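Local coordinates for protein uroporphyrinogen III cosynthase (HemD) (Helicobacter pylori, PDB 3P9Z) that probably catalyses the cyclisation of the linear tetrapyrrole hydroxymethylbilane to uroporphyrinogen III, a step of porphyrin and haem biosynthesis, with release of water, at residues A[27-32]-A[117-122]; A[80-83]-A[87-90]; A[165-170]-A[174-179]. All coordinates share one frame; numbering follows the deposited sequence.

Contact 1 (A[27-32]-A[117-122]); sequences CYYPLE and RAKEIV
Tyr-29 and Lys-119 reach toward each other across strand 135-146, which lies in the sheet between strands 19-28 and 112-118, and their meeting illustrates how the chain just beyond the ends of two strands that flank a third can touch by side chains alone. The backbones stay well apart, with the CA atoms of Tyr-29 and Lys-119 separated by 9.7 Å, and backbone hydrogen bonds run instead to the middle strand: Tyr-29 pairs with Val-141 and Lys-119 with Tyr-142.

The contact itself is a single loose van der Waals touch. With CG of Tyr-29 beside its own backbone N (chi1 -52°), the ring points its hydroxyl toward the lysine chain, which packs on Val-140. There Tyr-29 OH approaches CD of Lys-119 at 4.4 Å, a methylene rather than the ammonium group. The hydroxyl finds its polar partner outside the pair, in a hydrogen bond with OE1 of Glu-143.

Polar bonding within 117-122 is more extensive. The guanidinium group of Arg-117 reaches forward along the chain leaving the strand, its NE/NH2 edge turned to two carbonyls. Its NE donates to Ala-118 O at 2.6 Å, nearly straight at the hydrogen (163°), and the donor also lies close to the line of the C=O bond. NH2 donates to Glu-120 O at 3.1 Å, in the plane of the guanidinium group but from well above the plane of the carbonyl.

The chemistry therefore implies a surface contact that probably contributes little binding itself: the two arginine bonds tie the loop after strand 112-118 to its own carbonyls, the backbones pair with strand 135-146, and a single lysine methylene comes near the tyrosine hydroxyl.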
loop_
_atom_site.group_PDB
_atom_site.type_symbol
_atom_site.label_atom_id
_atom_site.label_comp_id
_atom_site.label_asym_id
_atom_site.label_seq_id
_atom_site.Cartn_x
_atom_site.Cartn_y
_atom_site.Cartn_z
ATOM N N CYS A 27 -5.226 8.264 5.698
ATOM C CA CYS A 27 -6.193 9.336 5.833
ATOM C C CYS A 27 -7.077 9.360 4.589
ATOM O O CYS A 27 -6.603 9.257 3.462
ATOM C CB CYS A 27 -5.496 10.670 6.101
ATOM S SG CYS A 27 -4.487 10.645 7.625
ATOM N N TYR A 28 -8.382 9.447 4.816
ATOM C CA TYR A 28 -9.366 9.361 3.737
ATOM C C TYR A 28 -9.926 10.715 3.335
ATOM O O TYR A 28 -10.209 11.547 4.201
ATOM C CB TYR A 28 -10.506 8.436 4.126
ATOM C CG TYR A 28 -10.120 6.993 4.317
ATOM C CD1 TYR A 28 -8.995 6.444 3.690
ATOM C CD2 TYR A 28 -10.908 6.160 5.093
ATOM C CE1 TYR A 28 -8.660 5.096 3.864
ATOM C CE2 TYR A 28 -10.587 4.822 5.266
ATOM C CZ TYR A 28 -9.472 4.300 4.651
ATOM O OH TYR A 28 -9.183 2.977 4.846
ATOM N N TYR A 29 -10.059 10.924 2.021
ATOM C CA TYR A 29 -10.613 12.149 1.452
ATOM C C TYR A 29 -11.854 11.827 0.629
ATOM O O TYR A 29 -11.820 10.953 -0.242
ATOM C CB TYR A 29 -9.588 12.869 0.572
ATOM C CG TYR A 29 -8.266 13.117 1.247
ATOM C CD1 TYR A 29 -8.151 14.055 2.278
ATOM C CD2 TYR A 29 -7.133 12.413 0.869
ATOM C CE1 TYR A 29 -6.933 14.280 2.906
ATOM C CE2 TYR A 29 -5.912 12.634 1.488
ATOM C CZ TYR A 29 -5.818 13.566 2.499
ATOM O OH TYR A 29 -4.606 13.775 3.117
ATOM N N PRO A 30 -12.965 12.522 0.911
ATOM C CA PRO A 30 -14.190 12.282 0.146
ATOM C C PRO A 30 -14.003 12.523 -1.357
ATOM O O PRO A 30 -13.242 13.398 -1.774
ATOM C CB PRO A 30 -15.180 13.302 0.742
ATOM C CG PRO A 30 -14.708 13.493 2.139
ATOM C CD PRO A 30 -13.188 13.491 2.004
ATOM N N LEU A 31 -14.690 11.726 -2.154
ATOM C CA LEU A 31 -14.717 11.937 -3.589
ATOM C C LEU A 31 -15.746 13.017 -3.900
ATOM O O LEU A 31 -16.961 12.816 -3.720
ATOM C CB LEU A 31 -15.034 10.628 -4.310
ATOM C CG LEU A 31 -15.081 10.639 -5.830
ATOM C CD1 LEU A 31 -13.679 10.837 -6.418
ATOM C CD2 LEU A 31 -15.723 9.330 -6.290
ATOM N N GLU A 32 -15.243 14.158 -4.359
ATOM C CA GLU A 32 -16.051 15.342 -4.645
ATOM C C GLU A 32 -16.612 15.310 -6.064
ATOM O O GLU A 32 -17.739 15.782 -6.309
ATOM C CB GLU A 32 -15.219 16.618 -4.449
ATOM N N ARG A 117 -6.957 7.199 -6.436
ATOM C CA ARG A 117 -5.527 7.067 -6.167
ATOM C C ARG A 117 -5.050 7.634 -4.819
ATOM O O ARG A 117 -5.789 8.349 -4.125
ATOM C CB ARG A 117 -4.738 7.717 -7.314
ATOM C CG ARG A 117 -4.929 9.232 -7.406
ATOM C CD ARG A 117 -3.774 9.918 -8.142
ATOM N NE ARG A 117 -2.473 9.703 -7.487
ATOM C CZ ARG A 117 -1.291 9.769 -8.106
ATOM N NH1 ARG A 117 -1.210 10.037 -9.411
ATOM N NH2 ARG A 117 -0.177 9.562 -7.415
ATOM N N ALA A 118 -3.804 7.304 -4.484
ATOM C CA ALA A 118 -3.080 7.883 -3.368
ATOM C C ALA A 118 -2.593 9.289 -3.707
ATOM O O ALA A 118 -2.369 9.625 -4.877
ATOM C CB ALA A 118 -1.896 7.010 -3.014
ATOM N N LYS A 119 -2.433 10.103 -2.670
ATOM C CA LYS A 119 -1.877 11.442 -2.819
ATOM C C LYS A 119 -0.426 11.348 -3.235
ATOM O O LYS A 119 0.042 12.124 -4.048
ATOM C CB LYS A 119 -1.960 12.214 -1.495
ATOM C CG LYS A 119 -1.635 13.697 -1.628
ATOM C CD LYS A 119 -2.292 14.504 -0.518
ATOM C CE LYS A 119 -2.398 15.989 -0.887
ATOM N NZ LYS A 119 -3.622 16.620 -0.259
ATOM N N GLU A 120 0.284 10.395 -2.649
ATOM C CA GLU A 120 1.715 10.262 -2.874
ATOM C C GLU A 120 1.972 9.564 -4.198
ATOM O O GLU A 120 1.157 8.771 -4.675
ATOM C CB GLU A 120 2.400 9.540 -1.698
ATOM C CG GLU A 120 1.863 8.134 -1.410
ATOM C CD GLU A 120 0.626 8.101 -0.493
ATOM O OE1 GLU A 120 0.199 6.985 -0.119
ATOM O OE2 GLU A 120 0.084 9.168 -0.132
ATOM N N ILE A 121 3.114 9.897 -4.792
ATOM C CA ILE A 121 3.536 9.343 -6.057
ATOM C C ILE A 121 4.284 8.042 -5.787
ATOM O O ILE A 121 5.346 8.052 -5.180
ATOM C CB ILE A 121 4.412 10.379 -6.821
ATOM C CG1 ILE A 121 3.527 11.561 -7.271
ATOM C CG2 ILE A 121 5.169 9.734 -8.006
ATOM C CD1 ILE A 121 4.290 12.786 -7.670
ATOM N N VAL A 122 3.703 6.924 -6.208
ATOM C CA VAL A 122 4.340 5.626 -6.028
ATOM C C VAL A 122 4.652 4.979 -7.387
ATOM O O VAL A 122 5.799 4.985 -7.822
ATOM C CB VAL A 122 3.512 4.686 -5.113
ATOM C CG1 VAL A 122 4.188 3.308 -4.982
ATOM C CG2 VAL A 122 3.324 5.315 -3.727
#

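Contact 2 (A[80-83]-A[87-90]); sequences TLQD and KVAF
Leu-81 and Gln-82, in the last turn of helix 75-83, receive Val-88 from the chain that returns after the helix, in a crossover of beta-alpha-beta type. The crossover starts with strand 70-72 and passes through helix 75-83, and the returning 87-90, although not a regular strand, runs beside strand 70-72: Lys-87 and Ala-89 both make backbone hydrogen bonds with Ala-70, the pattern expected of parallel neighbours. Helix and return chain are thus packed together across a very short connection.

Along the helix, Thr-80, which does not touch 87-90, packs against Val-49 and Phe-50 of helix 46-55. Leu-81 comes next and is buried. Its CB meets CG2 of Val-88 at 3.9 Å. Because CG of Leu-81 sits beside the backbone N (chi1 -79°), the branched end turns away from Val-88 toward Ala-70, Ala-72, Val-49 and Phe-86; the valine is met by the root of the leucine rather than by its tip.

Gln-82 closes the contact on the solvent side. Its side chain and that of Val-88 cross at about a right angle, and the bend at the second torsion of the glutamine (chi2 84°) brings NE2 up against the valine. NE2 of Gln-82 lies 3.6 Å from CG2 of Val-88 and 4.0 Å from its CB, a van der Waals approach of an amide to hydrocarbon. Val-88 enters between the two helix residues with one branch doing the touching: its CG2 methyl also rests 3.7 Å from the backbone N of Gln-82.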
loop_
_atom_site.group_PDB
_atom_site.type_symbol
_atom_site.label_atom_id
_atom_site.label_comp_id
_atom_site.label_asym_id
_atom_site.label_seq_id
_atom_site.Cartn_x
_atom_site.Cartn_y
_atom_site.Cartn_z
ATOM N N THR A 80 -10.406 -7.515 -3.491
ATOM C CA THR A 80 -10.996 -6.524 -2.577
ATOM C C THR A 80 -12.220 -5.825 -3.186
ATOM O O THR A 80 -13.240 -5.649 -2.518
ATOM C CB THR A 80 -9.949 -5.482 -2.120
ATOM O OG1 THR A 80 -8.909 -6.164 -1.410
ATOM C CG2 THR A 80 -10.574 -4.437 -1.193
ATOM N N LEU A 81 -12.103 -5.427 -4.454
ATOM C CA LEU A 81 -13.222 -4.850 -5.178
ATOM C C LEU A 81 -14.394 -5.825 -5.242
ATOM O O LEU A 81 -15.540 -5.461 -4.951
ATOM C CB LEU A 81 -12.788 -4.474 -6.589
ATOM C CG LEU A 81 -12.003 -3.176 -6.686
ATOM C CD1 LEU A 81 -11.238 -3.146 -8.013
ATOM C CD2 LEU A 81 -12.942 -1.970 -6.516
ATOM N N GLN A 82 -14.073 -7.066 -5.596
ATOM C CA GLN A 82 -15.052 -8.132 -5.752
ATOM C C GLN A 82 -15.780 -8.392 -4.429
ATOM O O GLN A 82 -17.009 -8.424 -4.372
ATOM C CB GLN A 82 -14.338 -9.397 -6.249
ATOM C CG GLN A 82 -15.185 -10.662 -6.325
ATOM C CD GLN A 82 -15.993 -10.792 -7.617
ATOM O OE1 GLN A 82 -16.350 -11.902 -8.011
ATOM N NE2 GLN A 82 -16.287 -9.669 -8.276
ATOM N N ASP A 83 -14.998 -8.550 -3.372
ATOM C CA ASP A 83 -15.517 -8.796 -2.033
ATOM C C ASP A 83 -16.399 -7.674 -1.500
ATOM O O ASP A 83 -17.259 -7.914 -0.667
ATOM C CB ASP A 83 -14.363 -9.059 -1.063
ATOM C CG ASP A 83 -13.828 -10.484 -1.162
ATOM O OD1 ASP A 83 -14.333 -11.276 -1.978
ATOM O OD2 ASP A 83 -12.902 -10.822 -0.403
ATOM N N LYS A 87 -18.506 -3.601 -9.199
ATOM C CA LYS A 87 -18.601 -4.269 -10.481
ATOM C C LYS A 87 -17.208 -4.461 -11.109
ATOM O O LYS A 87 -16.617 -3.533 -11.667
ATOM C CB LYS A 87 -19.493 -3.450 -11.417
ATOM C CG LYS A 87 -19.658 -4.061 -12.800
ATOM C CD LYS A 87 -20.502 -3.165 -13.697
ATOM C CE LYS A 87 -21.987 -3.347 -13.419
ATOM N NZ LYS A 87 -22.764 -2.207 -13.985
ATOM N N VAL A 88 -16.690 -5.678 -11.043
ATOM C CA VAL A 88 -15.351 -5.939 -11.583
ATOM C C VAL A 88 -15.412 -6.293 -13.076
ATOM O O VAL A 88 -16.095 -7.238 -13.465
ATOM C CB VAL A 88 -14.624 -7.050 -10.782
ATOM C CG1 VAL A 88 -13.222 -7.252 -11.306
ATOM C CG2 VAL A 88 -14.606 -6.692 -9.283
ATOM N N ALA A 89 -14.689 -5.539 -13.898
ATOM C CA ALA A 89 -14.674 -5.767 -15.340
ATOM C C ALA A 89 -13.973 -7.058 -15.734
ATOM O O ALA A 89 -13.066 -7.522 -15.041
ATOM C CB ALA A 89 -14.035 -4.592 -16.053
ATOM N N PHE A 90 -14.423 -7.635 -16.849
ATOM C CA PHE A 90 -13.768 -8.753 -17.498
ATOM C C PHE A 90 -12.321 -8.382 -17.829
ATOM O O PHE A 90 -12.081 -7.407 -18.531
ATOM C CB PHE A 90 -14.522 -9.116 -18.784
ATOM C CG PHE A 90 -13.895 -10.248 -19.564
ATOM C CD1 PHE A 90 -14.056 -11.569 -19.153
ATOM C CD2 PHE A 90 -13.148 -9.990 -20.722
ATOM C CE1 PHE A 90 -13.487 -12.625 -19.887
ATOM C CE2 PHE A 90 -12.575 -11.039 -21.470
ATOM C CZ PHE A 90 -12.747 -12.359 -21.040
#

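Contact 3 (A[165-170]-A[174-179]); sequences LIFTAI and KAFLHY
With CG placed anti to the backbone N (chi1 -177°), Phe-176 throws its ring from helix 170-179 back toward the strand, while Phe-167 keeps CG beside its own N (chi1 -60°) and lifts its ring off strand 164-167 to meet it. The two rings form a T-shaped pair, centroids 5.5 Å apart and planes at 78°, in which Phe-167 gives the edge and Phe-176 the face. CZ of Phe-167 lies over that face, offset toward the rim, 4.0 Å from CD1 of Phe-176. Nearer the helix, CE1 of Phe-167 touches CB of Phe-176 at 3.7 Å, so the edge fits against both the ring and its stem.

Leu-165, two residues earlier on the strand, reaches the far end of the same ring: its CD1 comes within 3.5 Å of CZ of Phe-176. Leu-21 and Leu-23 of strand 19-28 add further cover to Phe-176.

The one hydrogen bond across the segments is a helical i to i+4 bond in the first turn, which follows the N-cap residue Ala-169: Lys-174 N donates almost straight to Ile-170 O at 2.8 Å.

The chemistry divides the work within this beta-alpha-beta unit: the backbone bond belongs to the first helical turn, while the T-shaped pair and Leu-165 pack the helix against the strand through hydrocarbon, without any buried side-chain polarity between them.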
loop_
_atom_site.group_PDB
_atom_site.type_symbol
_atom_site.label_atom_id
_atom_site.label_comp_id
_atom_site.label_asym_id
_atom_site.label_seq_id
_atom_site.Cartn_x
_atom_site.Cartn_y
_atom_site.Cartn_z
ATOM N N LEU A 165 14.348 -6.745 11.979
ATOM C CA LEU A 165 13.259 -5.860 11.572
ATOM C C LEU A 165 12.845 -6.101 10.121
ATOM O O LEU A 165 13.672 -5.977 9.193
ATOM C CB LEU A 165 13.667 -4.390 11.743
ATOM C CG LEU A 165 14.388 -4.021 13.039
ATOM C CD1 LEU A 165 14.902 -2.607 12.955
ATOM C CD2 LEU A 165 13.455 -4.197 14.236
ATOM N N ILE A 166 11.565 -6.430 9.942
ATOM C CA ILE A 166 11.000 -6.702 8.612
ATOM C C ILE A 166 10.299 -5.474 8.044
ATOM O O ILE A 166 9.234 -5.049 8.547
ATOM C CB ILE A 166 10.014 -7.927 8.627
ATOM C CG1 ILE A 166 10.723 -9.190 9.140
ATOM C CG2 ILE A 166 9.430 -8.154 7.226
ATOM C CD1 ILE A 166 9.823 -10.388 9.409
ATOM N N PHE A 167 10.891 -4.896 6.999
ATOM C CA PHE A 167 10.277 -3.740 6.333
ATOM C C PHE A 167 9.498 -4.169 5.099
ATOM O O PHE A 167 10.072 -4.750 4.167
ATOM C CB PHE A 167 11.342 -2.695 5.978
ATOM C CG PHE A 167 12.096 -2.170 7.183
ATOM C CD1 PHE A 167 11.560 -1.129 7.960
ATOM C CD2 PHE A 167 13.329 -2.702 7.532
ATOM C CE1 PHE A 167 12.251 -0.638 9.088
ATOM C CE2 PHE A 167 14.040 -2.218 8.653
ATOM C CZ PHE A 167 13.489 -1.177 9.437
ATOM N N THR A 168 8.200 -3.860 5.087
ATOM C CA THR A 168 7.304 -4.363 4.045
ATOM C C THR A 168 7.001 -3.344 2.950
ATOM O O THR A 168 6.319 -3.670 1.993
ATOM C CB THR A 168 5.978 -4.886 4.641
ATOM O OG1 THR A 168 5.283 -3.801 5.273
ATOM C CG2 THR A 168 6.257 -5.968 5.682
ATOM N N ALA A 169 7.516 -2.124 3.101
ATOM C CA ALA A 169 7.367 -1.056 2.103
ATOM C C ALA A 169 8.314 0.079 2.470
ATOM O O ALA A 169 8.787 0.142 3.603
ATOM C CB ALA A 169 5.919 -0.541 2.058
ATOM N N ILE A 170 8.601 0.954 1.512
ATOM C CA ILE A 170 9.422 2.139 1.751
ATOM C C ILE A 170 8.836 3.042 2.846
ATOM O O ILE A 170 9.565 3.520 3.721
ATOM C CB ILE A 170 9.653 2.970 0.444
ATOM C CG1 ILE A 170 10.551 2.200 -0.535
ATOM C CG2 ILE A 170 10.245 4.376 0.765
ATOM C CD1 ILE A 170 10.627 2.822 -1.933
ATOM N N LYS A 174 10.957 4.480 5.986
ATOM C CA LYS A 174 11.021 5.921 6.196
ATOM C C LYS A 174 10.521 6.318 7.598
ATOM O O LYS A 174 11.190 7.066 8.313
ATOM C CB LYS A 174 10.225 6.640 5.093
ATOM C CG LYS A 174 10.405 8.146 5.068
ATOM C CD LYS A 174 9.858 8.741 3.760
ATOM C CE LYS A 174 9.991 10.267 3.758
ATOM N NZ LYS A 174 8.916 10.931 4.587
ATOM N N ALA A 175 9.349 5.813 7.974
ATOM C CA ALA A 175 8.751 6.136 9.261
ATOM C C ALA A 175 9.617 5.605 10.408
ATOM O O ALA A 175 9.788 6.266 11.434
ATOM C CB ALA A 175 7.345 5.563 9.349
ATOM N N PHE A 176 10.159 4.405 10.233
ATOM C CA PHE A 176 11.017 3.854 11.264
ATOM C C PHE A 176 12.197 4.783 11.512
ATOM O O PHE A 176 12.479 5.141 12.664
ATOM C CB PHE A 176 11.507 2.461 10.899
ATOM C CG PHE A 176 12.337 1.824 11.965
ATOM C CD1 PHE A 176 13.728 1.969 11.964
ATOM C CD2 PHE A 176 11.737 1.090 12.981
ATOM C CE1 PHE A 176 14.523 1.381 12.959
ATOM C CE2 PHE A 176 12.522 0.497 13.986
ATOM C CZ PHE A 176 13.922 0.643 13.966
ATOM N N LEU A 177 12.868 5.180 10.434
ATOM C CA LEU A 177 14.080 5.997 10.545
ATOM C C LEU A 177 13.765 7.395 11.049
ATOM O O LEU A 177 14.589 8.006 11.690
ATOM C CB LEU A 177 14.842 6.050 9.222
ATOM C CG LEU A 177 15.468 4.707 8.809
ATOM C CD1 LEU A 177 16.110 4.816 7.427
ATOM C CD2 LEU A 177 16.487 4.226 9.858
ATOM N N HIS A 178 12.560 7.882 10.787
ATOM C CA HIS A 178 12.119 9.136 11.405
ATOM C C HIS A 178 12.203 9.063 12.926
ATOM O O HIS A 178 12.636 10.012 13.563
ATOM C CB HIS A 178 10.699 9.521 10.969
ATOM C CG HIS A 178 10.245 10.838 11.520
ATOM N ND1 HIS A 178 10.302 12.011 10.798
ATOM C CD2 HIS A 178 9.774 11.173 12.746
ATOM C CE1 HIS A 178 9.863 13.008 11.548
ATOM N NE2 HIS A 178 9.544 12.527 12.737
ATOM N N TYR A 179 11.802 7.938 13.511
ATOM C CA TYR A 179 11.666 7.867 14.964
ATOM C C TYR A 179 12.810 7.196 15.714
ATOM O O TYR A 179 13.054 7.509 16.875
ATOM C CB TYR A 179 10.364 7.166 15.340
ATOM C CG TYR A 179 9.128 8.042 15.237
ATOM C CD1 TYR A 179 8.952 9.134 16.090
ATOM C CD2 TYR A 179 8.115 7.755 14.316
ATOM C CE1 TYR A 179 7.820 9.943 16.003
ATOM C CE2 TYR A 179 6.953 8.559 14.234
ATOM C CZ TYR A 179 6.816 9.637 15.078
ATOM O OH TYR A 179 5.688 10.440 15.006
#

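Overall arrangement
The long strands 19-28 and 135-146 run between the two halves of the chain, with contacts 1 and 2 in one half and contact 3 in the other. Contacts 1 and 3 have centres about 21 Å apart and nearest atoms about 7 Å; contact 1 is at the surface, whereas contact 3 is buried. Contact 2 is nested in sequence between the segments of contact 1, with centres about 20 Å apart. Contacts 2 and 3 lie about 32 Å apart between centres, in keeping with the two-domain build of this family, whose active site is generally placed in the interdomain cleft. In contact 1, Val-122 N hydrogen-bonds a malonate ion, probably from the crystallisation liquor.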